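Hydrazine synthase alpha subunit (Candidatus Kuenenia stuttgartiensis, PDB 5C2V) joins hydroxylamine with ammonia to form hydrazine, the second half-reaction of the heme c-containing hydrazine synthase complex of anammox bacteria. Local coordinates at residues Pro45-Tyr49 and Asn307-Gly311; Tyr49-Ile53 and Gly123-Ser127. One frame throughout, in Å; residues are numbered along the deposited sequence.

In the fold
Following the chain from the N terminus, the first strand to matter is 31-37, and both contacts start from the long loop between it and strand 58-63. Contact 2 closes the shorter circuit, from 49-53 to the start of strand 124-131. It nests inside contact 1, which joins 45-49 to the loop between strands 297-303 and 312-317. Tyr49 belongs to both, and Pro45 packs on Tyr52 between them. Partners of the loop lie on strands 76-84, 124-131, 228-233, 285-291 and 336-342, each from a different sheet of the N-terminal domain, consistent with a loop that lies across the middle of the six-bladed beta-propeller and ties distant blades together.

Contact 1 of 2, residues Pro45-Tyr49 and Asn307-Gly311; sequences PYQNY and NWGVG
Tyr46 and Gly309 bring two irregular backbones together: the Gly309 N-H gives a 2.9 Å hydrogen bond to Tyr46 O, bent to 131° at the hydrogen. The same carbonyl also takes a CA-H...O contact from Trp308, so one oxygen receives two neighbouring residues of the 307-311 loop. The CA atoms of Gln47 and Trp308 come within 4.4 Å, closer than any other pair across the segments. Asn307 lies beside the 47-49 backbone, its ND2 2.9 Å from Gln47 O.

Elsewhere the side chains meet mainly through rings. Tyr46 turns its edge to the six-membered ring of Trp308 in a T-shaped pair, with planes at 78° and CE1 over the centre of the indole's benzo ring; the centroids are 5.5 Å apart. One face of the same tyrosine ring takes Val310, whose CG2 sits 3.5 Å from Tyr46 CE1 in a CH-pi contact, while its CG1 rests near Tyr46 CG. Chi1 of 52° puts the tyrosine CG between its own backbone N and carbonyl carbon, which keeps the ring beside the valine. At the pyrrole side of the indole, Gln47 CB lies 3.6 Å from Trp308 NE1, but the glutamine amide leads away and gives a weak bond to Asn48. Tyr49 lays a ring face on Gly309, with the glycine CA 4.0 Å from the ring centroid; glycine lets the ring settle directly on the main chain.

Arg338 of strand 336-342 packs on both Tyr46 and Val310. Arg355 and Asp333 of the second alpha subunit pack on Tyr46 and Gln47, so this buried patch also borders the dimer interface.

Chemically, the contact combines aromatic and CH-pi packing with the Gly309-Tyr46 backbone bond, and Tyr49, lying on Gly309, carries its hydroxyl to a hydrogen bond with Asp230 on strand 228-233, part of another sheet.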
ATOM      1  N   PRO D  45       4.674 -23.399 -19.380  1.00 59.43           N
ATOM      2  CA  PRO D  45       5.209 -22.089 -18.997  1.00 63.69           C
ATOM      3  C   PRO D  45       4.139 -21.129 -18.487  1.00 58.35           C
ATOM      4  O   PRO D  45       3.913 -20.088 -19.104  1.00 72.33           O
ATOM      5  CB  PRO D  45       5.815 -21.575 -20.302  1.00 67.32           C
ATOM      6  CG  PRO D  45       4.940 -22.163 -21.355  1.00 57.96           C
ATOM      7  CD  PRO D  45       4.497 -23.512 -20.839  1.00 56.90           C
ATOM      8  N   TYR D  46       3.500 -21.466 -17.371  1.00 52.19           N
ATOM      9  CA  TYR D  46       2.443 -20.620 -16.826  1.00 65.05           C
ATOM     10  C   TYR D  46       2.997 -19.348 -16.188  1.00 68.43           C
ATOM     11  O   TYR D  46       2.245 -18.427 -15.869  1.00 78.98           O
ATOM     12  CB  TYR D  46       1.600 -21.393 -15.805  1.00 60.18           C
ATOM     13  CG  TYR D  46       2.387 -22.073 -14.704  1.00 69.00           C
ATOM     14  CD1 TYR D  46       2.919 -21.346 -13.646  1.00 74.17           C
ATOM     15  CD2 TYR D  46       2.574 -23.450 -14.712  1.00 66.04           C
ATOM     16  CE1 TYR D  46       3.631 -21.968 -12.637  1.00 66.59           C
ATOM     17  CE2 TYR D  46       3.281 -24.079 -13.705  1.00 68.83           C
ATOM     18  CZ  TYR D  46       3.807 -23.334 -12.672  1.00 63.59           C
ATOM     19  OH  TYR D  46       4.514 -23.957 -11.668  1.00 72.02           O
ATOM     20  N   GLN D  47       4.311 -19.297 -16.002  1.00 74.28           N
ATOM     21  CA  GLN D  47       4.941 -18.130 -15.398  1.00 68.89           C
ATOM     22  C   GLN D  47       5.024 -16.973 -16.393  1.00 72.57           C
ATOM     23  O   GLN D  47       5.212 -15.820 -16.005  1.00 79.25           O
ATOM     24  CB  GLN D  47       6.335 -18.480 -14.876  1.00 66.00           C
ATOM     25  CG  GLN D  47       7.378 -18.687 -15.958  1.00 71.16           C
ATOM     26  CD  GLN D  47       7.302 -20.049 -16.618  1.00 75.00           C
ATOM     27  OE1 GLN D  47       6.650 -20.963 -16.114  1.00 67.56           O
ATOM     28  NE2 GLN D  47       7.980 -20.194 -17.752  1.00 60.29           N
ATOM     29  N   ASN D  48       4.899 -17.292 -17.677  1.00 61.73           N
ATOM     30  CA  ASN D  48       4.923 -16.289 -18.740  1.00 71.83           C
ATOM     31  C   ASN D  48       3.531 -15.842 -19.198  1.00 76.17           C
ATOM     32  O   ASN D  48       3.407 -15.107 -20.179  1.00 70.22           O
ATOM     33  CB  ASN D  48       5.727 -16.808 -19.933  1.00 83.52           C
ATOM     34  CG  ASN D  48       7.226 -16.711 -19.707  1.00 87.46           C
ATOM     35  OD1 ASN D  48       7.959 -17.684 -19.882  1.00 85.30           O
ATOM     36  ND2 ASN D  48       7.689 -15.529 -19.310  1.00 70.87           N
ATOM     37  N   TYR D  49       2.500 -16.304 -18.493  1.00 67.83           N
ATOM     38  CA  TYR D  49       1.100 -15.973 -18.782  1.00 55.23           C
ATOM     39  C   TYR D  49       0.906 -14.464 -18.942  1.00 64.93           C
ATOM     40  O   TYR D  49       1.533 -13.688 -18.223  1.00 74.05           O
ATOM     41  CB  TYR D  49       0.213 -16.495 -17.645  1.00 62.74           C
ATOM     42  CG  TYR D  49      -1.118 -17.085 -18.055  1.00 75.38           C
ATOM     43  CD1 TYR D  49      -1.249 -18.446 -18.297  1.00 71.06           C
ATOM     44  CD2 TYR D  49      -2.252 -16.290 -18.162  1.00 64.83           C
ATOM     45  CE1 TYR D  49      -2.465 -18.994 -18.659  1.00 71.55           C
ATOM     46  CE2 TYR D  49      -3.472 -16.829 -18.524  1.00 68.85           C
ATOM     47  CZ  TYR D  49      -3.573 -18.182 -18.770  1.00 68.10           C
ATOM     48  OH  TYR D  49      -4.785 -18.724 -19.130  1.00 71.95           O
ATOM     49  N   ASN D 307       2.430 -12.426 -13.270  1.00 76.67           N
ATOM     50  CA  ASN D 307       2.660 -13.118 -14.533  1.00 49.96           C
ATOM     51  C   ASN D 307       2.294 -14.604 -14.507  1.00 54.07           C
ATOM     52  O   ASN D 307       2.484 -15.309 -15.497  1.00 64.84           O
ATOM     53  CB  ASN D 307       4.123 -12.960 -14.952  1.00 62.74           C
ATOM     54  CG  ASN D 307       4.276 -12.669 -16.434  1.00 89.33           C
ATOM     55  OD1 ASN D 307       3.420 -12.030 -17.045  1.00 86.73           O
ATOM     56  ND2 ASN D 307       5.371 -13.141 -17.019  1.00 92.73           N
ATOM     57  N   TRP D 308       1.764 -15.077 -13.383  1.00 51.20           N
ATOM     58  CA  TRP D 308       1.471 -16.501 -13.222  1.00 68.62           C
ATOM     59  C   TRP D 308       0.046 -16.873 -13.632  1.00 64.60           C
ATOM     60  O   TRP D 308      -0.897 -16.116 -13.403  1.00 67.16           O
ATOM     61  CB  TRP D 308       1.710 -16.937 -11.775  1.00 63.92           C
ATOM     62  CG  TRP D 308       3.129 -17.314 -11.485  1.00 65.58           C
ATOM     63  CD1 TRP D 308       4.247 -16.840 -12.107  1.00 63.17           C
ATOM     64  CD2 TRP D 308       3.583 -18.260 -10.510  1.00 66.55           C
ATOM     65  NE1 TRP D 308       5.370 -17.424 -11.572  1.00 57.06           N
ATOM     66  CE2 TRP D 308       4.989 -18.302 -10.590  1.00 58.94           C
ATOM     67  CE3 TRP D 308       2.937 -19.073  -9.573  1.00 49.33           C
ATOM     68  CZ2 TRP D 308       5.760 -19.123  -9.770  1.00 48.44           C
ATOM     69  CZ3 TRP D 308       3.703 -19.889  -8.761  1.00 68.67           C
ATOM     70  CH2 TRP D 308       5.100 -19.908  -8.865  1.00 72.63           C
ATOM     71  N   GLY D 309      -0.093 -18.049 -14.237  1.00 68.67           N
ATOM     72  CA  GLY D 309      -1.388 -18.551 -14.664  1.00 58.95           C
ATOM     73  C   GLY D 309      -1.965 -19.572 -13.701  1.00 67.98           C
ATOM     74  O   GLY D 309      -3.052 -20.105 -13.925  1.00 76.48           O
ATOM     75  N   VAL D 310      -1.229 -19.851 -12.630  1.00 62.33           N
ATOM     76  CA  VAL D 310      -1.711 -20.739 -11.577  1.00 49.17           C
ATOM     77  C   VAL D 310      -1.735 -19.984 -10.252  1.00 53.90           C
ATOM     78  O   VAL D 310      -1.051 -18.974 -10.097  1.00 68.98           O
ATOM     79  CB  VAL D 310      -0.840 -22.004 -11.446  1.00 66.23           C
ATOM     80  CG1 VAL D 310      -0.761 -22.734 -12.778  1.00 64.52           C
ATOM     81  CG2 VAL D 310       0.550 -21.647 -10.948  1.00 63.26           C
ATOM     82  N   GLY D 311      -2.519 -20.475  -9.299  1.00 49.19           N
ATOM     83  CA  GLY D 311      -2.750 -19.745  -8.066  1.00 39.80           C
ATOM     84  C   GLY D 311      -3.928 -20.292  -7.287  1.00 57.85           C
ATOM     85  O   GLY D 311      -4.239 -21.480  -7.369  1.00 61.45           O
TER

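Contact 2 of 2, residues Tyr49-Ile53 and Gly123-Ser127; sequences YPHYI and GTCRS
Arg126 reaches into the bend of 49-53 and contributes more buried surface than any other residue here. Its guanidinium is layered: Tyr52 CB lies over one face, 4.1 Å above the plane, and the OG of the adjacent Ser127 sits over the opposite face. At the edge, in the plane, Arg126 NH2 gives Tyr49 OH a weak but nearly straight hydrogen bond, 3.4 Å long with 165° at the hydrogen. Chi3 of -59° kinks the chain so that Arg126 NH1 ends near Pro50 O, 3.1 Å away at an angle too poor for a bond. A cis peptide precedes Pro50, part of the bend around the arginine. The charge finds its firmer partner in Asp81, which forms a salt bridge with NE and probably stabilises the buried cation.

Tyr52 crosses the arginine at about a right angle, its CD2 3.9 Å from Arg126 NH2. The phenol end goes elsewhere and hydrogen-bonds Asp44.

Thr124, two residues earlier on the strand and facing the same way, meets two residues with its two branches. Thr124 CG2 and Ile53 CD1 touch tip to tip at 3.7 Å. Thr124 OG1 lies in the plane of the His51 ring, 3.9 Å from His51 CE1; the imidazole itself is hydrogen-bonded through ND1 to Tyr185 OH and stacked on Tyr183.

The loop thus rests on the first residues of strand 124-131, which pairs with strand 154-171, while Ile53 packs on strand 76-84 and Pro50 on strand 228-233, setting the contact among three separate sheets of the propeller domain.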
ATOM      1  N   TYR D  49       2.500 -16.304 -18.493  1.00 67.83           N
ATOM      2  CA  TYR D  49       1.100 -15.973 -18.782  1.00 55.23           C
ATOM      3  C   TYR D  49       0.906 -14.464 -18.942  1.00 64.93           C
ATOM      4  O   TYR D  49       1.533 -13.688 -18.223  1.00 74.05           O
ATOM      5  CB  TYR D  49       0.213 -16.495 -17.645  1.00 62.74           C
ATOM      6  CG  TYR D  49      -1.118 -17.085 -18.055  1.00 75.38           C
ATOM      7  CD1 TYR D  49      -1.249 -18.446 -18.297  1.00 71.06           C
ATOM      8  CD2 TYR D  49      -2.252 -16.290 -18.162  1.00 64.83           C
ATOM      9  CE1 TYR D  49      -2.465 -18.994 -18.659  1.00 71.55           C
ATOM     10  CE2 TYR D  49      -3.472 -16.829 -18.524  1.00 68.85           C
ATOM     11  CZ  TYR D  49      -3.573 -18.182 -18.770  1.00 68.10           C
ATOM     12  OH  TYR D  49      -4.785 -18.724 -19.130  1.00 71.95           O
ATOM     13  N   PRO D  50       0.043 -14.028 -19.879  1.00 70.83           N
ATOM     14  CA  PRO D  50      -0.803 -14.715 -20.863  1.00 64.33           C
ATOM     15  C   PRO D  50      -0.047 -15.368 -22.008  1.00 71.59           C
ATOM     16  O   PRO D  50      -0.639 -16.173 -22.729  1.00 73.80           O
ATOM     17  CB  PRO D  50      -1.691 -13.594 -21.396  1.00 63.57           C
ATOM     18  CG  PRO D  50      -0.845 -12.402 -21.302  1.00 56.06           C
ATOM     19  CD  PRO D  50      -0.062 -12.565 -20.027  1.00 72.05           C
ATOM     20  N   HIS D  51       1.233 -15.052 -22.179  1.00 69.01           N
ATOM     21  CA  HIS D  51       1.912 -15.548 -23.359  1.00 68.94           C
ATOM     22  C   HIS D  51       2.345 -16.940 -22.969  1.00 63.29           C
ATOM     23  O   HIS D  51       3.345 -17.148 -22.283  1.00 66.51           O
ATOM     24  CB  HIS D  51       3.099 -14.652 -23.726  1.00 63.21           C
ATOM     25  CG  HIS D  51       3.931 -15.160 -24.862  1.00 74.74           C
ATOM     26  ND1 HIS D  51       3.534 -15.062 -26.179  1.00 78.75           N
ATOM     27  CD2 HIS D  51       5.154 -15.740 -24.881  1.00 74.65           C
ATOM     28  CE1 HIS D  51       4.470 -15.574 -26.958  1.00 75.46           C
ATOM     29  NE2 HIS D  51       5.463 -15.994 -26.196  1.00 85.50           N
ATOM     30  N   TYR D  52       1.558 -17.890 -23.452  1.00 61.14           N
ATOM     31  CA  TYR D  52       1.602 -19.254 -22.970  1.00 62.70           C
ATOM     32  C   TYR D  52       1.503 -20.196 -24.152  1.00 58.29           C
ATOM     33  O   TYR D  52       0.466 -20.278 -24.809  1.00 81.32           O
ATOM     34  CB  TYR D  52       0.465 -19.469 -21.964  1.00 52.99           C
ATOM     35  CG  TYR D  52       0.277 -20.875 -21.445  1.00 56.78           C
ATOM     36  CD1 TYR D  52       1.137 -21.407 -20.493  1.00 58.50           C
ATOM     37  CD2 TYR D  52      -0.795 -21.651 -21.865  1.00 57.17           C
ATOM     38  CE1 TYR D  52       0.954 -22.687 -20.001  1.00 63.41           C
ATOM     39  CE2 TYR D  52      -0.988 -22.930 -21.378  1.00 66.45           C
ATOM     40  CZ  TYR D  52      -0.111 -23.443 -20.447  1.00 71.65           C
ATOM     41  OH  TYR D  52      -0.299 -24.716 -19.961  1.00 75.48           O
ATOM     42  N   ILE D  53       2.584 -20.917 -24.412  1.00 67.88           N
ATOM     43  CA  ILE D  53       2.627 -21.857 -25.517  1.00 53.71           C
ATOM     44  C   ILE D  53       3.226 -23.142 -24.986  1.00 60.14           C
ATOM     45  O   ILE D  53       4.422 -23.386 -25.133  1.00 70.21           O
ATOM     46  CB  ILE D  53       3.452 -21.331 -26.710  1.00 46.25           C
ATOM     47  CG1 ILE D  53       3.061 -19.889 -27.048  1.00 47.62           C
ATOM     48  CG2 ILE D  53       3.267 -22.229 -27.925  1.00 69.50           C
ATOM     49  CD1 ILE D  53       3.823 -19.307 -28.217  1.00 50.06           C
ATOM     50  N   GLY D 123       2.440 -13.821 -35.791  1.00 63.30           N
ATOM     51  CA  GLY D 123       2.326 -13.629 -34.358  1.00 61.28           C
ATOM     52  C   GLY D 123       1.809 -14.876 -33.661  1.00 58.79           C
ATOM     53  O   GLY D 123       1.834 -15.973 -34.220  1.00 64.58           O
ATOM     54  N   THR D 124       1.320 -14.693 -32.436  1.00 57.94           N
ATOM     55  CA  THR D 124       0.766 -15.778 -31.631  1.00 59.18           C
ATOM     56  C   THR D 124      -0.736 -15.596 -31.384  1.00 71.91           C
ATOM     57  O   THR D 124      -1.210 -14.472 -31.218  1.00 65.45           O
ATOM     58  CB  THR D 124       1.487 -15.876 -30.272  1.00 66.33           C
ATOM     59  OG1 THR D 124       2.903 -15.810 -30.476  1.00 49.92           O
ATOM     60  CG2 THR D 124       1.135 -17.174 -29.559  1.00 54.01           C
ATOM     61  N   CYS D 125      -1.477 -16.704 -31.358  1.00 63.57           N
ATOM     62  CA  CYS D 125      -2.915 -16.676 -31.088  1.00 57.13           C
ATOM     63  C   CYS D 125      -3.315 -17.743 -30.070  1.00 56.38           C
ATOM     64  O   CYS D 125      -2.792 -18.858 -30.099  1.00 62.45           O
ATOM     65  CB  CYS D 125      -3.710 -16.878 -32.379  1.00 59.03           C
ATOM     66  SG  CYS D 125      -3.268 -15.770 -33.731  1.00 64.44           S
ATOM     67  N   ARG D 126      -4.244 -17.405 -29.179  1.00 56.37           N
ATOM     68  CA  ARG D 126      -4.758 -18.372 -28.214  1.00 52.15           C
ATOM     69  C   ARG D 126      -6.097 -17.966 -27.593  1.00 59.86           C
ATOM     70  O   ARG D 126      -6.616 -16.872 -27.843  1.00 52.61           O
ATOM     71  CB  ARG D 126      -3.733 -18.605 -27.101  1.00 71.07           C
ATOM     72  CG  ARG D 126      -3.363 -17.360 -26.310  1.00 63.85           C
ATOM     73  CD  ARG D 126      -2.364 -17.690 -25.213  1.00 56.66           C
ATOM     74  NE  ARG D 126      -2.886 -18.686 -24.280  1.00 50.84           N
ATOM     75  CZ  ARG D 126      -3.455 -18.394 -23.115  1.00 66.32           C
ATOM     76  NH1 ARG D 126      -3.574 -17.130 -22.733  1.00 67.20           N
ATOM     77  NH2 ARG D 126      -3.902 -19.364 -22.331  1.00 56.14           N
ATOM     78  N   SER D 127      -6.623 -18.867 -26.764  1.00 62.80           N
ATOM     79  CA  SER D 127      -7.916 -18.714 -26.090  1.00 74.59           C
ATOM     80  C   SER D 127      -9.065 -18.250 -26.992  1.00 71.48           C
ATOM     81  O   SER D 127      -9.644 -17.190 -26.759  1.00 81.40           O
ATOM     82  CB  SER D 127      -7.774 -17.746 -24.914  1.00 80.75           C
ATOM     83  OG  SER D 127      -6.895 -18.265 -23.931  1.00 78.08           O
TER